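Protein bicaudal C homolog 1 (Homo sapiens, PDB 6GY4) probably binds RNA through its KH domains, the N-terminal one of which forms this structure. Local coordinates at residues Phe32-Thr42 with Glu73-Leu82. Numbering follows the deposited sequence.
Sequences FFQKIMEETNT and EAKEMIMSVL
The hydroxyl OG1 of Thr40, pressed against Ala74 of the facing helix, shows how a helix end can settle its polar atoms inside an apolar interface. It accepts a bond from Thr42 OG1 at 2.6 Å and itself donates to Ile36 O, a bond whose very short length is doubtful. With chi1 of Thr40 at 57°, its OG1 sits between the backbone N and carbonyl carbon of its own residue, turned back toward the preceding helical turn, while Ala74 CB lies 3.8 Å from Thr40 OG1 and abuts the Thr42 hydroxyl as well. A valine here would probably leave the buried Thr42 hydroxyl without its acceptor, and the methyl in place of OG1 would be likely to crowd Ile36 O. At the small Ala74 the backbones come close, its CA 6.3 Å from the CA of Ile36. In this type I KH domain, helix segments 32-40 and 73-81 run nearly antiparallel, at 160°, and pack beside a three-stranded antiparallel sheet, whose Val64 touches Thr42 and Ala74. Ile36 splits its two branches between neighbours: CG2 meets Ala74 CB at 3.7 Å, and CD1 reaches Ile78 CG1 at 3.8 Å while also covering one face of the Phe32 ring near its rim. From that ring, CZ approaches Val81 CG2 obliquely at 3.6 Å; both residues also touch Met17 of helix 11-23. Deeper in, Phe33 brings its ring edge to Leu82, Phe33 CZ lying 4.2 Å from Leu82 CD1.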
loop_
_atom_site.group_PDB
_atom_site.type_symbol
_atom_site.label_atom_id
_atom_site.label_comp_id
_atom_site.label_asym_id
_atom_site.label_seq_id
_atom_site.Cartn_x
_atom_site.Cartn_y
_atom_site.Cartn_z
ATOM N N PHE A 32 3.763 -8.644 1.152
ATOM C CA PHE A 32 4.280 -7.435 0.519
ATOM C C PHE A 32 3.829 -6.185 1.262
ATOM O O PHE A 32 4.601 -5.229 1.407
ATOM C CB PHE A 32 3.840 -7.380 -0.944
ATOM C CG PHE A 32 4.216 -6.105 -1.640
ATOM C CD1 PHE A 32 5.528 -5.870 -2.017
ATOM C CD2 PHE A 32 3.261 -5.140 -1.913
ATOM C CE1 PHE A 32 5.882 -4.696 -2.653
ATOM C CE2 PHE A 32 3.608 -3.963 -2.552
ATOM C CZ PHE A 32 4.921 -3.742 -2.922
ATOM N N PHE A 33 2.588 -6.177 1.751
ATOM C CA PHE A 33 2.048 -5.005 2.432
ATOM C C PHE A 33 2.552 -4.908 3.868
ATOM O O PHE A 33 2.952 -3.829 4.320
ATOM C CB PHE A 33 0.519 -5.046 2.403
ATOM C CG PHE A 33 -0.072 -4.902 1.027
ATOM C CD1 PHE A 33 0.494 -4.044 0.098
ATOM C CD2 PHE A 33 -1.194 -5.628 0.662
ATOM C CE1 PHE A 33 -0.051 -3.909 -1.168
ATOM C CE2 PHE A 33 -1.742 -5.500 -0.601
ATOM C CZ PHE A 33 -1.171 -4.640 -1.517
ATOM N N GLN A 34 2.531 -6.021 4.606
ATOM C CA GLN A 34 3.051 -5.999 5.969
ATOM C C GLN A 34 4.547 -5.717 5.983
ATOM O O GLN A 34 5.070 -5.197 6.975
ATOM C CB GLN A 34 2.748 -7.320 6.679
ATOM C CG GLN A 34 1.316 -7.808 6.516
ATOM C CD GLN A 34 1.012 -9.024 7.371
ATOM O OE1 GLN A 34 1.114 -8.975 8.597
ATOM N NE2 GLN A 34 0.643 -10.128 6.726
ATOM N N LYS A 35 5.253 -6.050 4.900
ATOM C CA LYS A 35 6.657 -5.676 4.812
ATOM C C LYS A 35 6.806 -4.166 4.695
ATOM O O LYS A 35 7.668 -3.569 5.346
ATOM C CB LYS A 35 7.322 -6.381 3.630
ATOM N N ILE A 36 5.966 -3.533 3.872
ATOM C CA ILE A 36 5.987 -2.078 3.760
ATOM C C ILE A 36 5.530 -1.438 5.063
ATOM O O ILE A 36 6.107 -0.441 5.515
ATOM C CB ILE A 36 5.119 -1.626 2.574
ATOM C CG1 ILE A 36 5.617 -2.261 1.277
ATOM C CG2 ILE A 36 5.109 -0.104 2.458
ATOM C CD1 ILE A 36 4.742 -1.984 0.088
ATOM N N MET A 37 4.494 -2.000 5.690
ATOM C CA MET A 37 3.993 -1.448 6.945
ATOM C C MET A 37 5.048 -1.528 8.040
ATOM O O MET A 37 5.243 -0.573 8.800
ATOM C CB MET A 37 2.723 -2.182 7.370
ATOM C CG MET A 37 1.487 -1.813 6.574
ATOM S SD MET A 37 0.073 -2.832 7.034
ATOM C CE MET A 37 0.022 -2.547 8.802
ATOM N N GLU A 38 5.734 -2.668 8.144
ATOM C CA GLU A 38 6.795 -2.795 9.135
ATOM C C GLU A 38 7.985 -1.915 8.776
ATOM O O GLU A 38 8.612 -1.316 9.657
ATOM C CB GLU A 38 7.223 -4.256 9.264
ATOM N N GLU A 39 8.305 -1.816 7.483
ATOM C CA GLU A 39 9.468 -1.040 7.068
ATOM C C GLU A 39 9.225 0.455 7.219
ATOM O O GLU A 39 10.132 1.200 7.605
ATOM C CB GLU A 39 9.833 -1.370 5.622
ATOM C CG GLU A 39 11.320 -1.354 5.360
ATOM C CD GLU A 39 12.027 -2.486 6.067
ATOM O OE1 GLU A 39 11.625 -3.652 5.868
ATOM O OE2 GLU A 39 12.976 -2.215 6.834
ATOM N N THR A 40 8.014 0.915 6.909
ATOM C CA THR A 40 7.707 2.338 6.916
ATOM C C THR A 40 6.969 2.790 8.168
ATOM O O THR A 40 6.806 3.997 8.363
ATOM C CB THR A 40 6.876 2.703 5.678
ATOM O OG1 THR A 40 5.682 1.912 5.650
ATOM C CG2 THR A 40 7.671 2.450 4.407
ATOM N N ASN A 41 6.539 1.860 9.019
ATOM C CA ASN A 41 5.718 2.161 10.193
ATOM C C ASN A 41 4.441 2.891 9.785
ATOM O O ASN A 41 4.094 3.947 10.321
ATOM C CB ASN A 41 6.499 2.961 11.238
ATOM C CG ASN A 41 5.954 2.762 12.638
ATOM O OD1 ASN A 41 5.506 1.669 12.985
ATOM N ND2 ASN A 41 5.979 3.815 13.447
ATOM N N THR A 42 3.735 2.309 8.819
ATOM C CA THR A 42 2.513 2.879 8.273
ATOM C C THR A 42 1.385 1.864 8.387
ATOM O O THR A 42 1.604 0.685 8.680
ATOM C CB THR A 42 2.700 3.306 6.810
ATOM O OG1 THR A 42 3.146 2.186 6.038
ATOM C CG2 THR A 42 3.731 4.417 6.708
ATOM N N GLU A 73 6.879 7.377 1.461
ATOM C CA GLU A 73 7.732 6.261 1.062
ATOM C C GLU A 73 6.921 4.991 0.842
ATOM O O GLU A 73 7.267 4.169 -0.013
ATOM C CB GLU A 73 8.812 6.024 2.114
ATOM C CG GLU A 73 9.824 7.143 2.243
ATOM C CD GLU A 73 10.686 6.994 3.478
ATOM O OE1 GLU A 73 10.394 6.094 4.291
ATOM O OE2 GLU A 73 11.649 7.773 3.637
ATOM N N ALA A 74 5.854 4.800 1.619
ATOM C CA ALA A 74 4.991 3.648 1.394
ATOM C C ALA A 74 4.228 3.787 0.084
ATOM O O ALA A 74 4.031 2.800 -0.633
ATOM C CB ALA A 74 4.029 3.476 2.568
ATOM N N LYS A 75 3.803 5.009 -0.247
ATOM C CA LYS A 75 3.052 5.222 -1.477
ATOM C C LYS A 75 3.919 4.982 -2.707
ATOM O O LYS A 75 3.448 4.411 -3.697
ATOM C CB LYS A 75 2.469 6.633 -1.498
ATOM C CG LYS A 75 1.632 6.931 -2.733
ATOM C CD LYS A 75 1.301 8.409 -2.853
ATOM C CE LYS A 75 0.454 8.672 -4.090
ATOM N NZ LYS A 75 0.289 10.125 -4.369
ATOM N N GLU A 76 5.185 5.412 -2.670
ATOM C CA GLU A 76 6.047 5.230 -3.834
ATOM C C GLU A 76 6.284 3.752 -4.119
ATOM O O GLU A 76 6.410 3.350 -5.281
ATOM C CB GLU A 76 7.377 5.965 -3.636
ATOM C CG GLU A 76 8.363 5.270 -2.703
ATOM C CD GLU A 76 9.761 5.849 -2.788
ATOM O OE1 GLU A 76 9.970 6.784 -3.587
ATOM O OE2 GLU A 76 10.653 5.366 -2.056
ATOM N N MET A 77 6.330 2.926 -3.068
ATOM C CA MET A 77 6.561 1.496 -3.251
ATOM C C MET A 77 5.306 0.802 -3.766
ATOM O O MET A 77 5.364 0.016 -4.718
ATOM C CB MET A 77 7.017 0.864 -1.933
ATOM C CG MET A 77 8.311 1.430 -1.350
ATOM S SD MET A 77 8.636 0.797 0.313
ATOM C CE MET A 77 9.977 1.863 0.849
ATOM N N ILE A 78 4.161 1.080 -3.138
ATOM C CA ILE A 78 2.904 0.459 -3.546
ATOM C C ILE A 78 2.564 0.829 -4.984
ATOM O O ILE A 78 2.166 -0.029 -5.783
ATOM C CB ILE A 78 1.778 0.865 -2.575
ATOM C CG1 ILE A 78 2.081 0.342 -1.168
ATOM C CG2 ILE A 78 0.429 0.357 -3.066
ATOM C CD1 ILE A 78 1.251 0.984 -0.078
ATOM N N MET A 79 2.734 2.104 -5.342
ATOM C CA MET A 79 2.354 2.549 -6.679
ATOM C C MET A 79 3.249 1.961 -7.761
ATOM O O MET A 79 2.800 1.791 -8.898
ATOM C CB MET A 79 2.365 4.074 -6.750
ATOM C CG MET A 79 1.181 4.720 -6.061
ATOM S SD MET A 79 -0.382 4.120 -6.732
ATOM C CE MET A 79 -0.281 4.721 -8.415
ATOM N N SER A 80 4.509 1.653 -7.443
ATOM C CA SER A 80 5.375 1.046 -8.448
ATOM C C SER A 80 4.856 -0.326 -8.854
ATOM O O SER A 80 4.955 -0.716 -10.023
ATOM C CB SER A 80 6.809 0.955 -7.925
ATOM O OG SER A 80 6.868 0.214 -6.719
ATOM N N VAL A 81 4.286 -1.064 -7.903
ATOM C CA VAL A 81 3.706 -2.370 -8.197
ATOM C C VAL A 81 2.295 -2.227 -8.749
ATOM O O VAL A 81 1.965 -2.792 -9.798
ATOM C CB VAL A 81 3.730 -3.253 -6.937
ATOM C CG1 VAL A 81 2.925 -4.523 -7.164
ATOM C CG2 VAL A 81 5.165 -3.589 -6.549
ATOM N N LEU A 82 1.440 -1.470 -8.065
ATOM C CA LEU A 82 0.057 -1.272 -8.491
ATOM C C LEU A 82 -0.092 -0.010 -9.337
ATOM O O LEU A 82 -0.895 0.872 -9.023
ATOM C CB LEU A 82 -0.859 -1.239 -7.271
ATOM C CG LEU A 82 -0.618 -2.376 -6.266
ATOM C CD1 LEU A 82 -1.449 -2.226 -4.993
ATOM C CD2 LEU A 82 -0.866 -3.738 -6.900
#